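Local coordinates for Wss1p (Saccharomyces cerevisiae FostersO, PDB 5XBN), which probably acts as a zinc-dependent, DNA-dependent endopeptidase that cleaves DNA-bound proteins and helps repair toxic DNA-protein cross-links, at residues 28-33 / 65-70; 69-74 / 93-98. One frame throughout, in Å; residues are numbered along the deposited sequence.

In the fold
Both contacts use strand 66-72 of the mixed four-stranded sheet, and their centres lie about 16 Å apart. In contact 1 this strand pairs in parallel with edge strand 29-33; in contact 2 its far end departs from strand 89-96. Leu69 and Val70 belong to both, and Ala33 O lies 3.1 Å from Glu71 N, a probable hydrogen bond joining one contact to the next. Neither contact binds the zinc ion, which His115, His119 and His125 hold. The side chain of Leu69 is about 14 Å from the metal and that of Phe72 about 11 Å; each is about 7 Å from the side chain of Glu116, the probable active-site residue.

Contact 1: residues 28-33 / 65-70; sequences HIQKVA and KVTNLV
Edge strand 29-33 pairs in parallel with strand 66-72, and just ahead of the pairing Lys65 reaches across to His28. Lys65 bends at chi2 (-70°), which sets CD beside His28 CA, and the extended remainder carries NZ to the edge of the imidazole, 3.0 Å from His28 ND1 and close to the ring plane. The ammonium is the donor, consistent with an ND1 that carries no proton. An alanine in place of His28 would probably leave Lys65 NZ without this acceptor and free to swing. Val66 N bonds His28 O at 2.9 Å, almost straight at 174°. With helices 41-54 and 56-62 between the strands in sequence, this is a beta-alpha-beta crossover. The strand ladder is disturbed where the chain turns at Thr67: Gln30 N bonds Val66 O, whereas Lys31 N bonds Thr67 O only weakly. Beyond it the pairing recovers, with Leu69 N 2.9 Å from Lys31 O and Ala33 N 3.1 Å from Leu69 O. On the face turned to the helices, Ile29 CG2 meets Leu69 CB at 3.9 Å and Ile29 CG1 lies beside Val66 CB; Met113 of helix 106-118 covers Ile29 and Leu69. On the other face Ala33 CB touches Val70 CG1.

Contact 2: residues 69-74 / 93-98; sequences LVEFYP and RLRCST
A polar, water-bridged junction joins residues 71-74 to 93-97 where neighbouring parallel strands 66-72 and 89-96 move apart. Glu71, extended with CG anti to the backbone N (chi1 176°), sends OE2 to Arg95 NE at 2.9 Å. This salt bridge uses the syn lone pair of OE2, and the carboxylate and guanidinium lie 14° from coplanar. One water bridges Glu71 OE1 to Arg95 NH2, while another ties OE2 to Phe72 O and Leu94 N, spanning the 4.3 Å that separates Phe72 O from Leu94 N. Leu35 N also bonds OE1, and Arg95 NH1 reaches Pro39 O and Glu100 O, so the ion pair is anchored to the surrounding loops. Leu94 CD1 lies over one face of the carboxylate, 3.8 Å from Glu71 CD.

Tyr73 crosses Arg95 at about a right angle, its CE1 3.6 Å from Arg95 CB, and ends with OH donating to Cys96 O at 2.6 Å. The guanidinium of Arg93 lies between Pro74 CD on one face and Ser97 CB on the other. Its NH2 bonds Pro74 O at 3.0 Å, its NE bonds Leu79 O, and a water links NH1 to Pro74 O; together these would hold the group against rotation. Side chains and waters thus join the diverging C-terminal ends of two neighbouring parallel strands in the mixed sheet of a WLM-domain metalloprotease.

Contact 1: residues 28-33 / 65-70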
ATOM      1  N   HIS A  28     -12.711   1.855   2.412  1.00 19.69           N
ATOM      2  CA  HIS A  28     -12.411   2.161   1.021  1.00 21.17           C
ATOM      3  C   HIS A  28     -11.581   1.100   0.329  1.00 20.80           C
ATOM      4  O   HIS A  28     -11.245   1.251  -0.840  1.00 20.38           O
ATOM      5  CB  HIS A  28     -11.709   3.513   0.952  1.00 20.29           C
ATOM      6  CG  HIS A  28     -12.366   4.547   1.806  1.00 26.55           C
ATOM      7  ND1 HIS A  28     -13.619   5.051   1.525  1.00 28.91           N
ATOM      8  CD2 HIS A  28     -11.982   5.118   2.975  1.00 26.89           C
ATOM      9  CE1 HIS A  28     -13.962   5.917   2.464  1.00 30.97           C
ATOM     10  NE2 HIS A  28     -12.988   5.974   3.356  1.00 26.79           N
ATOM     11  N   ILE A  29     -11.236   0.046   1.062  1.00 18.52           N
ATOM     12  CA  ILE A  29     -10.591  -1.122   0.472  1.00 19.88           C
ATOM     13  C   ILE A  29     -11.461  -2.342   0.734  1.00 21.86           C
ATOM     14  O   ILE A  29     -11.740  -2.674   1.881  1.00 20.64           O
ATOM     15  CB  ILE A  29      -9.199  -1.356   1.060  1.00 20.52           C
ATOM     16  CG1 ILE A  29      -8.336  -0.106   0.859  1.00 18.52           C
ATOM     17  CG2 ILE A  29      -8.578  -2.617   0.442  1.00 20.04           C
ATOM     18  CD1 ILE A  29      -6.966  -0.151   1.543  1.00 19.86           C
ATOM     19  N   GLN A  30     -11.900  -3.022  -0.312  1.00 22.42           N
ATOM     20  CA  GLN A  30     -12.882  -4.081  -0.092  1.00 22.01           C
ATOM     21  C   GLN A  30     -12.264  -5.365   0.480  1.00 24.74           C
ATOM     22  O   GLN A  30     -12.887  -6.060   1.281  1.00 24.82           O
ATOM     23  CB  GLN A  30     -13.618  -4.387  -1.394  1.00 22.52           C
ATOM     24  CG  GLN A  30     -14.486  -3.261  -1.878  1.00 28.95           C
ATOM     25  CD  GLN A  30     -15.176  -3.596  -3.189  1.00 36.15           C
ATOM     26  OE1 GLN A  30     -15.809  -4.641  -3.321  1.00 35.26           O
ATOM     27  NE2 GLN A  30     -15.035  -2.715  -4.175  1.00 40.04           N
ATOM     28  N   LYS A  31     -11.041  -5.688   0.085  1.00 20.15           N
ATOM     29  CA  LYS A  31     -10.458  -6.974   0.461  1.00 22.77           C
ATOM     30  C   LYS A  31      -8.950  -6.868   0.512  1.00 20.76           C
ATOM     31  O   LYS A  31      -8.357  -6.231  -0.359  1.00 17.93           O
ATOM     32  CB  LYS A  31     -10.869  -8.048  -0.554  1.00 23.05           C
ATOM     33  CG  LYS A  31     -10.353  -9.448  -0.271  1.00 29.40           C
ATOM     34  CD  LYS A  31     -11.175 -10.126   0.795  1.00 32.67           C
ATOM     35  CE  LYS A  31     -11.004 -11.641   0.764  1.00 34.84           C
ATOM     36  NZ  LYS A  31      -9.609 -12.071   1.047  1.00 39.07           N
ATOM     37  N   VAL A  32      -8.330  -7.481   1.521  1.00 18.56           N
ATOM     38  CA  VAL A  32      -6.877  -7.638   1.508  1.00 18.47           C
ATOM     39  C   VAL A  32      -6.527  -9.125   1.464  1.00 22.49           C
ATOM     40  O   VAL A  32      -7.302  -9.978   1.903  1.00 28.84           O
ATOM     41  CB  VAL A  32      -6.197  -6.972   2.725  1.00 22.54           C
ATOM     42  CG1 VAL A  32      -6.601  -5.517   2.810  1.00 22.99           C
ATOM     43  CG2 VAL A  32      -6.559  -7.688   4.001  1.00 26.41           C
ATOM     44  N   ALA A  33      -5.373  -9.443   0.905  1.00 19.35           N
ATOM     45  CA  ALA A  33      -4.907 -10.834   0.912  1.00 24.13           C
ATOM     46  C   ALA A  33      -3.395 -10.869   0.983  1.00 23.67           C
ATOM     47  O   ALA A  33      -2.737  -9.920   0.570  1.00 21.81           O
ATOM     48  CB  ALA A  33      -5.401 -11.567  -0.324  1.00 27.34           C
ATOM     49  N   LYS A  65     -10.721   4.711  -3.957  1.00 20.30           N
ATOM     50  CA  LYS A  65     -11.274   3.373  -3.687  1.00 19.84           C
ATOM     51  C   LYS A  65     -10.340   2.311  -4.246  1.00 19.58           C
ATOM     52  O   LYS A  65      -9.780   2.496  -5.322  1.00 21.36           O
ATOM     53  CB  LYS A  65     -12.660   3.213  -4.318  1.00 23.13           C
ATOM     54  CG  LYS A  65     -13.732   4.126  -3.726  1.00 26.13           C
ATOM     55  CD  LYS A  65     -14.092   3.711  -2.303  1.00 31.59           C
ATOM     56  CE  LYS A  65     -15.263   4.534  -1.774  1.00 31.65           C
ATOM     57  NZ  LYS A  65     -15.663   4.093  -0.408  1.00 32.49           N
ATOM     58  N   VAL A  66     -10.172   1.212  -3.510  1.00 19.21           N
ATOM     59  CA  VAL A  66      -9.406   0.052  -3.987  1.00 18.01           C
ATOM     60  C   VAL A  66     -10.242  -1.205  -3.750  1.00 20.65           C
ATOM     61  O   VAL A  66     -10.824  -1.356  -2.686  1.00 24.30           O
ATOM     62  CB  VAL A  66      -8.043  -0.088  -3.278  1.00 22.06           C
ATOM     63  CG1 VAL A  66      -7.340  -1.405  -3.671  1.00 18.33           C
ATOM     64  CG2 VAL A  66      -7.144   1.102  -3.598  1.00 24.54           C
ATOM     65  N   THR A  67     -10.327  -2.096  -4.734  1.00 21.18           N
ATOM     66  CA  THR A  67     -11.107  -3.306  -4.522  1.00 19.76           C
ATOM     67  C   THR A  67     -10.265  -4.333  -3.774  1.00 20.37           C
ATOM     68  O   THR A  67     -10.648  -4.780  -2.696  1.00 23.00           O
ATOM     69  CB  THR A  67     -11.635  -3.884  -5.842  1.00 23.92           C
ATOM     70  OG1 THR A  67     -12.462  -2.892  -6.481  1.00 22.09           O
ATOM     71  CG2 THR A  67     -12.463  -5.130  -5.581  1.00 23.92           C
ATOM     72  N   ASN A  68      -9.109  -4.678  -4.337  1.00 18.81           N
ATOM     73  CA  ASN A  68      -8.188  -5.630  -3.713  1.00 17.06           C
ATOM     74  C   ASN A  68      -6.842  -5.009  -3.400  1.00 19.41           C
ATOM     75  O   ASN A  68      -6.233  -4.408  -4.281  1.00 21.32           O
ATOM     76  CB  ASN A  68      -7.935  -6.835  -4.629  1.00 17.57           C
ATOM     77  CG  ASN A  68      -9.184  -7.641  -4.887  1.00 21.81           C
ATOM     78  OD1 ASN A  68      -9.679  -8.323  -3.998  1.00 21.88           O
ATOM     79  ND2 ASN A  68      -9.692  -7.575  -6.111  1.00 23.67           N
ATOM     80  N   LEU A  69      -6.376  -5.183  -2.167  1.00 16.39           N
ATOM     81  CA  LEU A  69      -5.005  -4.825  -1.802  1.00 17.09           C
ATOM     82  C   LEU A  69      -4.294  -6.109  -1.419  1.00 18.35           C
ATOM     83  O   LEU A  69      -4.652  -6.731  -0.431  1.00 17.66           O
ATOM     84  CB  LEU A  69      -4.979  -3.835  -0.631  1.00 17.30           C
ATOM     85  CG  LEU A  69      -3.581  -3.521  -0.082  1.00 18.54           C
ATOM     86  CD1 LEU A  69      -2.718  -2.908  -1.157  1.00 19.90           C
ATOM     87  CD2 LEU A  69      -3.688  -2.604   1.140  1.00 22.83           C
ATOM     88  N   VAL A  70      -3.288  -6.508  -2.186  1.00 17.10           N
ATOM     89  CA  VAL A  70      -2.718  -7.832  -1.992  1.00 18.24           C
ATOM     90  C   VAL A  70      -1.192  -7.812  -1.992  1.00 20.56           C
ATOM     91  O   VAL A  70      -0.566  -6.898  -2.528  1.00 18.82           O
ATOM     92  CB  VAL A  70      -3.218  -8.816  -3.088  1.00 20.72           C
ATOM     93  CG1 VAL A  70      -4.756  -8.931  -3.089  1.00 24.78           C
ATOM     94  CG2 VAL A  70      -2.736  -8.385  -4.440  1.00 23.18           C
TER
HETATM   95  O   HOH W   1     -13.482  -0.126  -2.528  1.00 26.33           O

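Contact 2: residues 69-74 / 93-98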
ATOM      1  N   LEU A  69      -6.376  -5.183  -2.167  1.00 16.39           N
ATOM      2  CA  LEU A  69      -5.005  -4.825  -1.802  1.00 17.09           C
ATOM      3  C   LEU A  69      -4.294  -6.109  -1.419  1.00 18.35           C
ATOM      4  O   LEU A  69      -4.652  -6.731  -0.431  1.00 17.66           O
ATOM      5  CB  LEU A  69      -4.979  -3.835  -0.631  1.00 17.30           C
ATOM      6  CG  LEU A  69      -3.581  -3.521  -0.082  1.00 18.54           C
ATOM      7  CD1 LEU A  69      -2.718  -2.908  -1.157  1.00 19.90           C
ATOM      8  CD2 LEU A  69      -3.688  -2.604   1.140  1.00 22.83           C
ATOM      9  N   VAL A  70      -3.288  -6.508  -2.186  1.00 17.10           N
ATOM     10  CA  VAL A  70      -2.718  -7.832  -1.992  1.00 18.24           C
ATOM     11  C   VAL A  70      -1.192  -7.812  -1.992  1.00 20.56           C
ATOM     12  O   VAL A  70      -0.566  -6.898  -2.528  1.00 18.82           O
ATOM     13  CB  VAL A  70      -3.218  -8.816  -3.088  1.00 20.72           C
ATOM     14  CG1 VAL A  70      -4.756  -8.931  -3.089  1.00 24.78           C
ATOM     15  CG2 VAL A  70      -2.736  -8.385  -4.440  1.00 23.18           C
ATOM     16  N   GLU A  71      -0.600  -8.833  -1.373  1.00 18.93           N
ATOM     17  CA  GLU A  71       0.849  -9.025  -1.386  1.00 18.16           C
ATOM     18  C   GLU A  71       1.287  -9.723  -2.670  1.00 23.26           C
ATOM     19  O   GLU A  71       0.587 -10.612  -3.154  1.00 21.61           O
ATOM     20  CB  GLU A  71       1.282  -9.872  -0.195  1.00 20.62           C
ATOM     21  CG  GLU A  71       2.765 -10.204  -0.204  1.00 20.61           C
ATOM     22  CD  GLU A  71       3.160 -11.138   0.915  1.00 23.61           C
ATOM     23  OE1 GLU A  71       2.272 -11.802   1.490  1.00 23.02           O
ATOM     24  OE2 GLU A  71       4.370 -11.196   1.208  1.00 26.66           O
ATOM     25  N   PHE A  72       2.435  -9.341  -3.222  1.00 21.26           N
ATOM     26  CA  PHE A  72       3.067 -10.176  -4.245  1.00 21.30           C
ATOM     27  C   PHE A  72       4.566 -10.176  -3.966  1.00 24.60           C
ATOM     28  O   PHE A  72       5.019  -9.491  -3.047  1.00 23.31           O
ATOM     29  CB  PHE A  72       2.645  -9.734  -5.682  1.00 22.97           C
ATOM     30  CG  PHE A  72       3.272  -8.452  -6.206  1.00 22.58           C
ATOM     31  CD1 PHE A  72       3.426  -8.250  -7.580  1.00 24.77           C
ATOM     32  CD2 PHE A  72       3.747  -7.480  -5.350  1.00 22.79           C
ATOM     33  CE1 PHE A  72       3.977  -7.061  -8.076  1.00 27.69           C
ATOM     34  CE2 PHE A  72       4.324  -6.314  -5.836  1.00 22.53           C
ATOM     35  CZ  PHE A  72       4.430  -6.102  -7.193  1.00 25.17           C
ATOM     36  N   TYR A  73       5.303 -11.028  -4.666  1.00 23.00           N
ATOM     37  CA  TYR A  73       6.725 -11.209  -4.405  1.00 25.37           C
ATOM     38  C   TYR A  73       7.394 -11.585  -5.719  1.00 25.76           C
ATOM     39  O   TYR A  73       7.781 -12.735  -5.918  1.00 27.22           O
ATOM     40  CB  TYR A  73       6.946 -12.295  -3.337  1.00 26.65           C
ATOM     41  CG  TYR A  73       8.346 -12.347  -2.784  1.00 24.10           C
ATOM     42  CD1 TYR A  73       8.825 -11.344  -1.957  1.00 26.17           C
ATOM     43  CD2 TYR A  73       9.186 -13.417  -3.080  1.00 33.19           C
ATOM     44  CE1 TYR A  73      10.117 -11.389  -1.452  1.00 30.05           C
ATOM     45  CE2 TYR A  73      10.479 -13.469  -2.579  1.00 34.00           C
ATOM     46  CZ  TYR A  73      10.936 -12.454  -1.767  1.00 39.53           C
ATOM     47  OH  TYR A  73      12.220 -12.506  -1.265  1.00 39.75           O
ATOM     48  N   PRO A  74       7.495 -10.622  -6.646  1.00 26.06           N
ATOM     49  CA  PRO A  74       7.913 -10.953  -8.012  1.00 27.14           C
ATOM     50  C   PRO A  74       9.396 -11.300  -8.099  1.00 30.83           C
ATOM     51  O   PRO A  74      10.186 -10.823  -7.284  1.00 29.95           O
ATOM     52  CB  PRO A  74       7.599  -9.675  -8.798  1.00 29.79           C
ATOM     53  CG  PRO A  74       7.613  -8.593  -7.790  1.00 31.65           C
ATOM     54  CD  PRO A  74       7.132  -9.198  -6.505  1.00 28.74           C
ATOM     55  N   ARG A  93       4.778  -5.424  -2.526  1.00 20.56           N
ATOM     56  CA  ARG A  93       5.825  -6.284  -1.983  1.00 20.32           C
ATOM     57  C   ARG A  93       5.975  -5.984  -0.501  1.00 22.53           C
ATOM     58  O   ARG A  93       6.187  -4.832  -0.126  1.00 23.21           O
ATOM     59  CB  ARG A  93       7.154  -6.060  -2.702  1.00 21.06           C
ATOM     60  CG  ARG A  93       8.273  -6.952  -2.159  1.00 27.06           C
ATOM     61  CD  ARG A  93       9.631  -6.529  -2.716  1.00 29.32           C
ATOM     62  NE  ARG A  93       9.794  -6.835  -4.138  1.00 28.04           N
ATOM     63  CZ  ARG A  93      10.180  -8.014  -4.613  1.00 33.89           C
ATOM     64  NH1 ARG A  93      10.435  -9.017  -3.782  1.00 35.15           N
ATOM     65  NH2 ARG A  93      10.317  -8.191  -5.917  1.00 32.83           N
ATOM     66  N   LEU A  94       5.843  -7.011   0.338  1.00 22.06           N
ATOM     67  CA  LEU A  94       5.960  -6.853   1.788  1.00 21.05           C
ATOM     68  C   LEU A  94       7.299  -7.354   2.317  1.00 26.60           C
ATOM     69  O   LEU A  94       7.707  -7.008   3.420  1.00 27.72           O
ATOM     70  CB  LEU A  94       4.844  -7.615   2.508  1.00 25.10           C
ATOM     71  CG  LEU A  94       3.394  -7.251   2.202  1.00 23.42           C
ATOM     72  CD1 LEU A  94       2.481  -8.100   3.065  1.00 21.84           C
ATOM     73  CD2 LEU A  94       3.130  -5.768   2.436  1.00 22.51           C
ATOM     74  N   ARG A  95       7.967  -8.178   1.521  1.00 26.10           N
ATOM     75  CA  ARG A  95       9.147  -8.906   1.981  1.00 28.44           C
ATOM     76  C   ARG A  95      10.414  -8.519   1.225  1.00 30.63           C
ATOM     77  O   ARG A  95      10.358  -8.211   0.039  1.00 29.99           O
ATOM     78  CB  ARG A  95       8.900 -10.407   1.837  1.00 23.88           C
ATOM     79  CG  ARG A  95       7.751 -10.922   2.672  1.00 26.09           C
ATOM     80  CD  ARG A  95       7.322 -12.295   2.199  1.00 28.98           C
ATOM     81  NE  ARG A  95       6.111 -12.728   2.878  1.00 25.84           N
ATOM     82  CZ  ARG A  95       6.103 -13.378   4.036  1.00 32.26           C
ATOM     83  NH1 ARG A  95       7.254 -13.677   4.635  1.00 30.14           N
ATOM     84  NH2 ARG A  95       4.950 -13.727   4.592  1.00 26.91           N
ATOM     85  N   CYS A  96      11.557  -8.557   1.909  1.00 31.11           N
ATOM     86  CA  CYS A  96      12.847  -8.291   1.263  1.00 35.71           C
ATOM     87  C   CYS A  96      13.101  -9.238   0.092  1.00 36.05           C
ATOM     88  O   CYS A  96      12.880 -10.448   0.194  1.00 39.04           O
ATOM     89  CB  CYS A  96      13.990  -8.398   2.281  1.00 42.48           C
ATOM     90  SG  CYS A  96      14.271  -6.886   3.231  1.00 61.88           S
ATOM     91  N   SER A  97      13.570  -8.679  -1.020  1.00 39.61           N
ATOM     92  CA  SER A  97      13.693  -9.433  -2.263  1.00 40.62           C
ATOM     93  C   SER A  97      14.873 -10.400  -2.248  1.00 45.67           C
ATOM     94  O   SER A  97      15.002 -11.236  -3.140  1.00 52.10           O
ATOM     95  CB  SER A  97      13.824  -8.478  -3.451  1.00 43.59           C
ATOM     96  OG  SER A  97      14.973  -7.659  -3.324  1.00 49.09           O
ATOM     97  N   THR A  98      15.733 -10.281  -1.239  1.00 44.88           N
ATOM     98  CA  THR A  98      16.850 -11.209  -1.073  1.00 46.32           C
ATOM     99  C   THR A  98      16.703 -12.069   0.179  1.00 46.89           C
ATOM    100  O   THR A  98      17.627 -12.797   0.546  1.00 52.37           O
ATOM    101  CB  THR A  98      18.211 -10.476  -0.997  1.00 47.62           C
ATOM    102  OG1 THR A  98      18.210  -9.566   0.110  1.00 46.21           O
ATOM    103  CG2 THR A  98      18.497  -9.723  -2.286  1.00 47.03           C
TER
HETATM  104  O   HOH W   2       6.016  -9.738  -0.407  1.00 24.07           O
HETATM  105  O   HOH W   3       2.588 -13.828   3.339  1.00 25.97           O
HETATM  106  O   HOH W   4      11.967 -11.089  -4.931  1.00 38.74           O